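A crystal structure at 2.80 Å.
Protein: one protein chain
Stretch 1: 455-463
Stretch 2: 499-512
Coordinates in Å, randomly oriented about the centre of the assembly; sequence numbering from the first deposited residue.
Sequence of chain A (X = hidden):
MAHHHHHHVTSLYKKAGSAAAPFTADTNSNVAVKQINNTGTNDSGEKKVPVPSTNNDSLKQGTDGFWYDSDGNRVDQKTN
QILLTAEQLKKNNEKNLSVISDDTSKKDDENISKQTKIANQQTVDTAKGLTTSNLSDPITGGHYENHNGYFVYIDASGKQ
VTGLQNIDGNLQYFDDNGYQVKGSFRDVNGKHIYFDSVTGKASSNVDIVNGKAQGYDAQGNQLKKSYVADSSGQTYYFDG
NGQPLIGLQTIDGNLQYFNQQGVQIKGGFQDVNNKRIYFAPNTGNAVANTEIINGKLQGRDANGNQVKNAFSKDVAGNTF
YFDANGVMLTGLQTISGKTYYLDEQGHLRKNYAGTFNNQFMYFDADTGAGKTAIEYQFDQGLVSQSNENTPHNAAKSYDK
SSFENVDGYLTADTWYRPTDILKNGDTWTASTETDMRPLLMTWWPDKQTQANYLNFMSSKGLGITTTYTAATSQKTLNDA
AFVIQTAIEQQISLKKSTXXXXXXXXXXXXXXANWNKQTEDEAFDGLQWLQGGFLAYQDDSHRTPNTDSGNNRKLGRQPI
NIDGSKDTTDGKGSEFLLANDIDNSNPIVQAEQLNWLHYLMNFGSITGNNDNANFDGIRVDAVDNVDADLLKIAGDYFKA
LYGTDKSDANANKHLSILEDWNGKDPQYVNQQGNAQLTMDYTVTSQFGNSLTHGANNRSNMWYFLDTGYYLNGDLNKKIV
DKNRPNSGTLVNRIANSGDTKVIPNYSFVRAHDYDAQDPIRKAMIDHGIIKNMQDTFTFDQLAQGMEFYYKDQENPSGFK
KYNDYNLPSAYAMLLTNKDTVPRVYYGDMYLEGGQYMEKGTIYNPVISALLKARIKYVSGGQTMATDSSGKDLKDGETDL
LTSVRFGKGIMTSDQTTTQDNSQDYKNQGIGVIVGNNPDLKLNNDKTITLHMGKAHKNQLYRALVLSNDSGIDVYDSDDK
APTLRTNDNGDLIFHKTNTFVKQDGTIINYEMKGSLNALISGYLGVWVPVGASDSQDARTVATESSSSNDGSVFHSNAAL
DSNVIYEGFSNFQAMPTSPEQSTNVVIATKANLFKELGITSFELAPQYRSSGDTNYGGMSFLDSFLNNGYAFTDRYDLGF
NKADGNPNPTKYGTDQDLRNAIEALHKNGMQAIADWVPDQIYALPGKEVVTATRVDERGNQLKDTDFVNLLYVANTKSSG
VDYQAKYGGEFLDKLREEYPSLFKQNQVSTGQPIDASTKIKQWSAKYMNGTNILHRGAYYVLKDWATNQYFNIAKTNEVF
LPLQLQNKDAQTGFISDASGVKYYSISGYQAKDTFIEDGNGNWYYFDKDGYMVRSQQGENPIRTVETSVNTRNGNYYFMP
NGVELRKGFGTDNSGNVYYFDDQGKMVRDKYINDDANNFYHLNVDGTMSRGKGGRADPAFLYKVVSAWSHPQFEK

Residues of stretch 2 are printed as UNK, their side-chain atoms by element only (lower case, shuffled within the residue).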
ATOM      1  N   ASN A 455      31.526 -22.280   0.302  1.00 52.67           N
ATOM      2  CA  ASN A 455      30.503 -23.314   0.422  1.00 51.32           C
ATOM      3  C   ASN A 455      29.524 -23.319  -0.771  1.00 53.68           C
ATOM      4  O   ASN A 455      29.140 -24.377  -1.251  1.00 55.54           O
ATOM      5  CB  ASN A 455      29.713 -23.150   1.712  1.00 48.78           C
ATOM      6  CG  ASN A 455      30.539 -23.410   2.932  1.00 48.21           C
ATOM      7  OD1 ASN A 455      31.655 -23.909   2.848  1.00 57.09           O
ATOM      8  ND2 ASN A 455      30.000 -23.084   4.080  1.00 46.76           N
ATOM      9  N   PHE A 456      29.119 -22.143  -1.242  1.00 55.55           N
ATOM     10  CA  PHE A 456      28.199 -22.043  -2.370  1.00 59.96           C
ATOM     11  C   PHE A 456      28.815 -22.577  -3.680  1.00 61.04           C
ATOM     12  O   PHE A 456      28.188 -23.367  -4.382  1.00 67.46           O
ATOM     13  CB  PHE A 456      27.754 -20.597  -2.541  1.00 59.78           C
ATOM     14  CG  PHE A 456      26.763 -20.381  -3.642  1.00 61.67           C
ATOM     15  CD1 PHE A 456      25.413 -20.552  -3.408  1.00 64.05           C
ATOM     16  CD2 PHE A 456      27.171 -19.930  -4.889  1.00 63.29           C
ATOM     17  CE1 PHE A 456      24.486 -20.314  -4.409  1.00 64.35           C
ATOM     18  CE2 PHE A 456      26.255 -19.709  -5.902  1.00 63.96           C
ATOM     19  CZ  PHE A 456      24.914 -19.923  -5.659  1.00 64.61           C
ATOM     20  N   MET A 457      30.029 -22.147  -4.007  1.00 60.55           N
ATOM     21  CA  MET A 457      30.701 -22.586  -5.233  1.00 64.17           C
ATOM     22  C   MET A 457      31.029 -24.073  -5.201  1.00 64.80           C
ATOM     23  O   MET A 457      30.904 -24.750  -6.224  1.00 68.24           O
ATOM     24  CB  MET A 457      31.986 -21.808  -5.470  1.00 65.52           C
ATOM     25  CG  MET A 457      31.773 -20.327  -5.727  1.00 66.15           C
ATOM     26  SD  MET A 457      31.189 -19.915  -7.377  1.00 67.94           S
ATOM     27  CE  MET A 457      29.567 -19.322  -6.984  1.00 62.86           C
ATOM     28  N   SER A 458      31.433 -24.569  -4.030  1.00 62.89           N
ATOM     29  CA  SER A 458      31.606 -26.000  -3.786  1.00 63.54           C
ATOM     30  C   SER A 458      30.387 -26.848  -4.158  1.00 62.49           C
ATOM     31  O   SER A 458      30.529 -27.910  -4.775  1.00 65.12           O
ATOM     32  CB  SER A 458      31.881 -26.242  -2.300  1.00 64.24           C
ATOM     33  OG  SER A 458      33.246 -26.166  -2.018  1.00 71.43           O
ATOM     34  N   SER A 459      29.204 -26.399  -3.750  1.00 62.28           N
ATOM     35  CA  SER A 459      27.966 -27.124  -3.980  1.00 66.02           C
ATOM     36  C   SER A 459      27.628 -27.228  -5.443  1.00 69.19           C
ATOM     37  O   SER A 459      26.735 -28.000  -5.795  1.00 71.33           O
ATOM     38  CB  SER A 459      26.811 -26.425  -3.298  1.00 64.24           C
ATOM     39  OG  SER A 459      27.094 -26.331  -1.933  1.00 73.78           O
ATOM     40  N   LYS A 460      28.298 -26.433  -6.279  1.00 69.69           N
ATOM     41  CA  LYS A 460      28.030 -26.419  -7.691  1.00 70.22           C
ATOM     42  C   LYS A 460      29.030 -27.191  -8.507  1.00 66.78           C
ATOM     43  O   LYS A 460      29.096 -27.025  -9.724  1.00 71.87           O
ATOM     44  CB  LYS A 460      27.924 -24.975  -8.182  1.00 74.54           C
ATOM     45  CG  LYS A 460      26.681 -24.261  -7.675  1.00 80.12           C
ATOM     46  CD  LYS A 460      26.300 -23.105  -8.605  1.00 88.70           C
ATOM     47  CE  LYS A 460      25.002 -22.390  -8.198  1.00 91.46           C
ATOM     48  NZ  LYS A 460      24.399 -21.515  -9.260  1.00 86.95           N
ATOM     49  N   GLY A 461      29.750 -28.092  -7.847  1.00 65.63           N
ATOM     50  CA  GLY A 461      30.662 -29.023  -8.515  1.00 66.09           C
ATOM     51  C   GLY A 461      32.088 -28.546  -8.656  1.00 62.98           C
ATOM     52  O   GLY A 461      32.893 -29.193  -9.317  1.00 61.18           O
ATOM     53  N   LEU A 462      32.406 -27.434  -8.005  1.00 63.51           N
ATOM     54  CA  LEU A 462      33.704 -26.803  -8.166  1.00 64.49           C
ATOM     55  C   LEU A 462      34.785 -27.306  -7.235  1.00 67.39           C
ATOM     56  O   LEU A 462      35.934 -26.941  -7.388  1.00 75.85           O
ATOM     57  CB  LEU A 462      33.581 -25.301  -8.034  1.00 60.10           C
ATOM     58  CG  LEU A 462      33.000 -24.726  -9.329  1.00 60.08           C
ATOM     59  CD1 LEU A 462      32.510 -23.286  -9.230  1.00 59.29           C
ATOM     60  CD2 LEU A 462      34.018 -24.841 -10.465  1.00 60.69           C
ATOM     61  N   GLY A 463      34.431 -28.151  -6.287  1.00 67.74           N
ATOM     62  CA  GLY A 463      35.433 -28.862  -5.531  1.00 69.35           C
ATOM     63  C   GLY A 463      34.799 -29.617  -4.403  1.00 73.37           C
ATOM     64  O   GLY A 463      33.573 -29.803  -4.386  1.00 80.08           O
ATOM     65  N   UNK A 499      29.571 -17.164 -19.018  1.00 78.18           N
ATOM     66  CA  UNK A 499      28.198 -16.802 -18.647  1.00 76.14           C
ATOM     67  C   UNK A 499      27.673 -17.669 -17.523  1.00 70.31           C
ATOM     68  O   UNK A 499      26.912 -17.207 -16.683  1.00 66.21           O
ATOM     69  c   UNK A 499      27.534 -14.392 -20.532  1.00 88.91           C
ATOM     70  c   UNK A 499      27.250 -16.858 -19.858  1.00 82.00           C
ATOM     71  c   UNK A 499      27.572 -15.861 -20.975  1.00 85.55           C
ATOM     72  o   UNK A 499      26.662 -14.024 -19.700  1.00 88.86           O
ATOM     73  o   UNK A 499      28.379 -13.600 -21.021  1.00 83.26           O
ATOM     74  N   UNK A 500      28.065 -18.936 -17.519  1.00 70.15           N
ATOM     75  CA  UNK A 500      27.720 -19.844 -16.413  1.00 72.56           C
ATOM     76  C   UNK A 500      28.187 -19.286 -15.048  1.00 75.33           C
ATOM     77  O   UNK A 500      27.504 -19.454 -14.034  1.00 69.94           O
ATOM     78  c   UNK A 500      30.160 -21.895 -14.021  1.00 74.63           C
ATOM     79  c   UNK A 500      30.684 -20.910 -17.478  1.00 76.81           C
ATOM     80  c   UNK A 500      29.772 -21.247 -16.517  1.00 76.80           C
ATOM     81  n   UNK A 500      31.948 -20.991 -16.969  1.00 79.30           N
ATOM     82  c   UNK A 500      32.891 -21.564 -14.701  1.00 74.73           C
ATOM     83  c   UNK A 500      28.310 -21.247 -16.650  1.00 75.22           C
ATOM     84  c   UNK A 500      31.876 -21.362 -15.646  1.00 79.60           C
ATOM     85  c   UNK A 500      31.169 -22.091 -13.092  1.00 74.55           C
ATOM     86  c   UNK A 500      32.520 -21.928 -13.440  1.00 72.48           C
ATOM     87  c   UNK A 500      30.514 -21.520 -15.327  1.00 78.45           C
ATOM     88  N   UNK A 501      29.351 -18.621 -15.043  1.00 74.70           N
ATOM     89  CA  UNK A 501      29.921 -18.004 -13.835  1.00 70.55           C
ATOM     90  C   UNK A 501      29.183 -16.714 -13.459  1.00 66.79           C
ATOM     91  O   UNK A 501      28.861 -16.504 -12.300  1.00 67.45           O
ATOM     92  c   UNK A 501      32.239 -17.228 -12.836  1.00 72.60           C
ATOM     93  c   UNK A 501      33.652 -16.934 -13.303  1.00 73.59           C
ATOM     94  c   UNK A 501      32.313 -18.215 -11.680  1.00 74.78           C
ATOM     95  c   UNK A 501      31.409 -17.717 -14.036  1.00 71.90           C
ATOM     96  N   UNK A 502      28.872 -15.872 -14.437  1.00 63.53           N
ATOM     97  CA  UNK A 502      28.053 -14.681 -14.177  1.00 61.50           C
ATOM     98  C   UNK A 502      26.789 -15.060 -13.411  1.00 62.09           C
ATOM     99  O   UNK A 502      26.408 -14.404 -12.452  1.00 63.70           O
ATOM    100  n   UNK A 502      30.206  -9.356 -15.078  1.00 54.55           N
ATOM    101  c   UNK A 502      30.678 -10.065 -16.090  1.00 54.74           C
ATOM    102  n   UNK A 502      30.179 -11.262 -16.387  1.00 54.58           N
ATOM    103  c   UNK A 502      29.081 -11.914 -15.678  1.00 55.32           C
ATOM    104  n   UNK A 502      31.684  -9.575 -16.796  1.00 57.73           N
ATOM    105  c   UNK A 502      27.661 -13.976 -15.476  1.00 57.96           C
ATOM    106  c   UNK A 502      28.814 -13.307 -16.206  1.00 56.72           C
ATOM    107  N   UNK A 503      26.134 -16.127 -13.850  1.00 64.93           N
ATOM    108  CA  UNK A 503      24.892 -16.585 -13.216  1.00 68.34           C
ATOM    109  C   UNK A 503      25.139 -17.167 -11.828  1.00 65.33           C
ATOM    110  O   UNK A 503      24.305 -17.016 -10.939  1.00 64.47           O
ATOM    111  c   UNK A 503      23.744 -17.022 -15.462  1.00 80.32           C
ATOM    112  o   UNK A 503      23.612 -15.771 -15.563  1.00 81.01           O
ATOM    113  o   UNK A 503      23.527 -17.811 -16.421  1.00 83.33           O
ATOM    114  c   UNK A 503      24.178 -17.613 -14.111  1.00 74.60           C
ATOM    115  N   UNK A 504      26.273 -17.842 -11.651  1.00 62.89           N
ATOM    116  CA  UNK A 504      26.677 -18.358 -10.334  1.00 60.44           C
ATOM    117  C   UNK A 504      26.988 -17.223  -9.342  1.00 57.52           C
ATOM    118  O   UNK A 504      26.541 -17.244  -8.203  1.00 55.44           O
ATOM    119  c   UNK A 504      27.872 -19.275 -10.481  1.00 60.15           C
ATOM    120  N   UNK A 505      27.721 -16.215  -9.796  1.00 54.29           N
ATOM    121  CA  UNK A 505      28.004 -15.056  -8.958  1.00 54.86           C
ATOM    122  C   UNK A 505      26.728 -14.309  -8.611  1.00 55.17           C
ATOM    123  O   UNK A 505      26.458 -14.063  -7.438  1.00 57.52           O
ATOM    124  c   UNK A 505      30.409 -14.826  -9.713  1.00 56.79           C
ATOM    125  c   UNK A 505      30.985 -15.340  -8.405  1.00 56.69           C
ATOM    126  c   UNK A 505      29.051 -14.114  -9.608  1.00 53.85           C
ATOM    127  c   UNK A 505      29.209 -12.823  -8.821  1.00 53.00           C
ATOM    128  N   UNK A 506      25.928 -13.996  -9.626  1.00 58.54           N
ATOM    129  CA  UNK A 506      24.666 -13.268  -9.439  1.00 59.58           C
ATOM    130  C   UNK A 506      23.787 -13.942  -8.390  1.00 58.15           C
ATOM    131  O   UNK A 506      23.254 -13.269  -7.500  1.00 55.63           O
ATOM    132  c   UNK A 506      24.428 -12.090 -11.684  1.00 72.77           C
ATOM    133  c   UNK A 506      23.888 -13.165 -10.751  1.00 65.28           C
ATOM    134  o   UNK A 506      25.078 -11.120 -11.209  1.00 74.84           O
ATOM    135  o   UNK A 506      24.161 -12.207 -12.903  1.00 77.60           O
ATOM    136  N   UNK A 507      23.656 -15.266  -8.496  1.00 57.96           N
ATOM    137  CA  UNK A 507      22.864 -16.054  -7.558  1.00 62.65           C
ATOM    138  C   UNK A 507      23.421 -16.035  -6.148  1.00 60.75           C
ATOM    139  O   UNK A 507      22.665 -15.925  -5.181  1.00 57.73           O
ATOM    140  c   UNK A 507      22.742 -17.511  -8.033  1.00 64.96           C
ATOM    141  o   UNK A 507      21.871 -17.597  -9.133  1.00 79.20           O
ATOM    142  N   UNK A 508      24.740 -16.190  -6.038  1.00 61.99           N
ATOM    143  CA  UNK A 508      25.386 -16.192  -4.747  1.00 58.38           C
ATOM    144  C   UNK A 508      25.217 -14.849  -4.048  1.00 56.59           C
ATOM    145  O   UNK A 508      24.969 -14.795  -2.833  1.00 56.28           O
ATOM    146  c   UNK A 508      28.079 -16.315  -1.308  1.00 52.40           C
ATOM    147  c   UNK A 508      27.399 -16.714  -2.426  1.00 51.73           C
ATOM    148  c   UNK A 508      29.205 -14.652  -2.605  1.00 53.33           C
ATOM    149  c   UNK A 508      27.632 -16.103  -3.645  1.00 53.28           C
ATOM    150  c   UNK A 508      28.531 -15.062  -3.716  1.00 53.39           C
ATOM    151  c   UNK A 508      28.983 -15.286  -1.400  1.00 54.21           C
ATOM    152  c   UNK A 508      26.865 -16.512  -4.858  1.00 57.23           C
ATOM    153  N   UNK A 509      25.351 -13.780  -4.823  1.00 53.07           N
ATOM    154  CA  UNK A 509      25.273 -12.429  -4.290  1.00 52.67           C
ATOM    155  C   UNK A 509      23.925 -12.149  -3.639  1.00 54.46           C
ATOM    156  O   UNK A 509      23.873 -11.490  -2.610  1.00 56.10           O
ATOM    157  c   UNK A 509      25.568 -11.379  -5.386  1.00 50.78           C
ATOM    158  c   UNK A 509      27.035 -11.425  -5.775  1.00 51.25           C
ATOM    159  c   UNK A 509      25.208  -9.975  -4.935  1.00 49.57           C
ATOM    160  N   UNK A 510      22.841 -12.629  -4.243  1.00 60.00           N
ATOM    161  CA  UNK A 510      21.484 -12.393  -3.733  1.00 63.71           C
ATOM    162  C   UNK A 510      21.212 -13.153  -2.427  1.00 59.50           C
ATOM    163  O   UNK A 510      20.357 -12.778  -1.628  1.00 55.03           O
ATOM    164  c   UNK A 510      20.449 -12.789  -4.790  1.00 74.35           C
ATOM    165  c   UNK A 510      20.422 -11.900  -6.031  1.00 84.38           C
ATOM    166  n   UNK A 510      18.190 -11.657  -9.101  1.00 95.19           N
ATOM    167  c   UNK A 510      19.495 -12.522  -7.091  1.00 91.95           C
ATOM    168  c   UNK A 510      19.524 -11.744  -8.416  1.00 95.70           C
ATOM    169  N   UNK A 511      21.967 -14.215  -2.215  1.00 58.08           N
ATOM    170  CA  UNK A 511      21.946 -14.989  -0.984  1.00 58.60           C
ATOM    171  C   UNK A 511      22.349 -14.214   0.276  1.00 54.70           C
ATOM    172  O   UNK A 511      21.865 -14.508   1.365  1.00 56.73           O
ATOM    173  o   UNK A 511      22.365 -17.090  -2.110  1.00 59.69           O
ATOM    174  c   UNK A 511      22.915 -16.186  -1.156  1.00 61.38           C
ATOM    175  c   UNK A 511      23.132 -16.948   0.135  1.00 69.14           C
ATOM    176  N   UNK A 512      23.249 -13.250   0.133  1.00 51.23           N
ATOM    177  CA  UNK A 512      23.825 -12.533   1.270  1.00 48.46           C
ATOM    178  C   UNK A 512      22.984 -11.342   1.695  1.00 47.16           C
ATOM    179  O   UNK A 512      22.652 -10.486   0.883  1.00 47.76           O
ATOM    180  n   UNK A 512      25.792 -15.313   1.259  1.00 51.07           N
ATOM    181  c   UNK A 512      25.227 -12.029   0.919  1.00 49.76           C
ATOM    182  o   UNK A 512      27.111 -13.914   2.421  1.00 57.58           O
ATOM    183  c   UNK A 512      26.162 -13.100   0.407  1.00 48.42           C
ATOM    184  c   UNK A 512      26.396 -14.149   1.444  1.00 49.87           C
TER

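Position 499 carries three carbons, the last bearing two oxygens; the side chain stays 11.9 Å from stretch 1, and the carboxylate after two methylenes makes it E499. Position 500 has one carbon followed by fused five- and six-membered rings with eight carbons and one nitrogen, an indole that meets L462 at its edge: W500. Its CA-to-CB bond points sideways but its ring end comes nearer, and L462 CD1 lies 4.3 Å from W500 CZ3. Position 501 shows four carbons forked at the second and no contact within 4.5 Å, hence L501. At 502, three carbons, a nitrogen and a carbon holding two more nitrogens form a guanidinium, out of reach of stretch 1: R502.

Position 503 has two carbons, the second with two oxygens, its end leading away: D503. Position 504 has a single carbon. M457 CE sits 3.9 Å from 504 CB, K460 NZ lies 4.0 Å from 504 CA, and F456 CE2 comes within 3.4 Å of 504 O; the lone carbon makes it A504. Position 505 has four carbons forked at the first, one arm two carbons long and reaching M457: I505. Its CA-to-CB bond points away, yet I505 CD1 returns to 4.5 Å from M457 CE. Position 506 again has two carbons and a terminal pair of oxygens, out of reach: D506.

Position 507 has one carbon and one oxygen, with 507 CB 4.0 Å from F456 CZ: S507. Its OG donates to D503 O at 3.1 Å. Position 508 is one carbon plus a six-carbon ring; 508 CB lies over one face of the F456 ring, 3.4 Å from F456 CE2: F508. Position 509, one carbon carrying two others, out of reach, is V509. Position 510, four carbons in a row ending in nitrogen, is K510. Position 511 has one carbon bearing an oxygen and a carbon, and approaches F456: T511, with T511 OG1 4.5 Å from F456 CE1 and donating to S507 O at 3.3 Å. Position 512, three carbons ending in one oxygen and one nitrogen, beyond contact, is Q512.

The helix axes approach to 10.8 Å at 141°, and the contact buries 366 Å² without a hydrogen bond between the stretches. Packing therefore carries it. F456, with 78 Å² covered, fits against A504, S507 and F508; F508 CB makes a CH-pi contact, 3.8 Å from the F456 ring centroid and 29° off its normal. M457 CE lies 3.9 Å from both A504 CB and A504 O, so it packs on the side chain and the backbone together.

Stretch 2 (499-512) EWLRDAIDSFVKTQ
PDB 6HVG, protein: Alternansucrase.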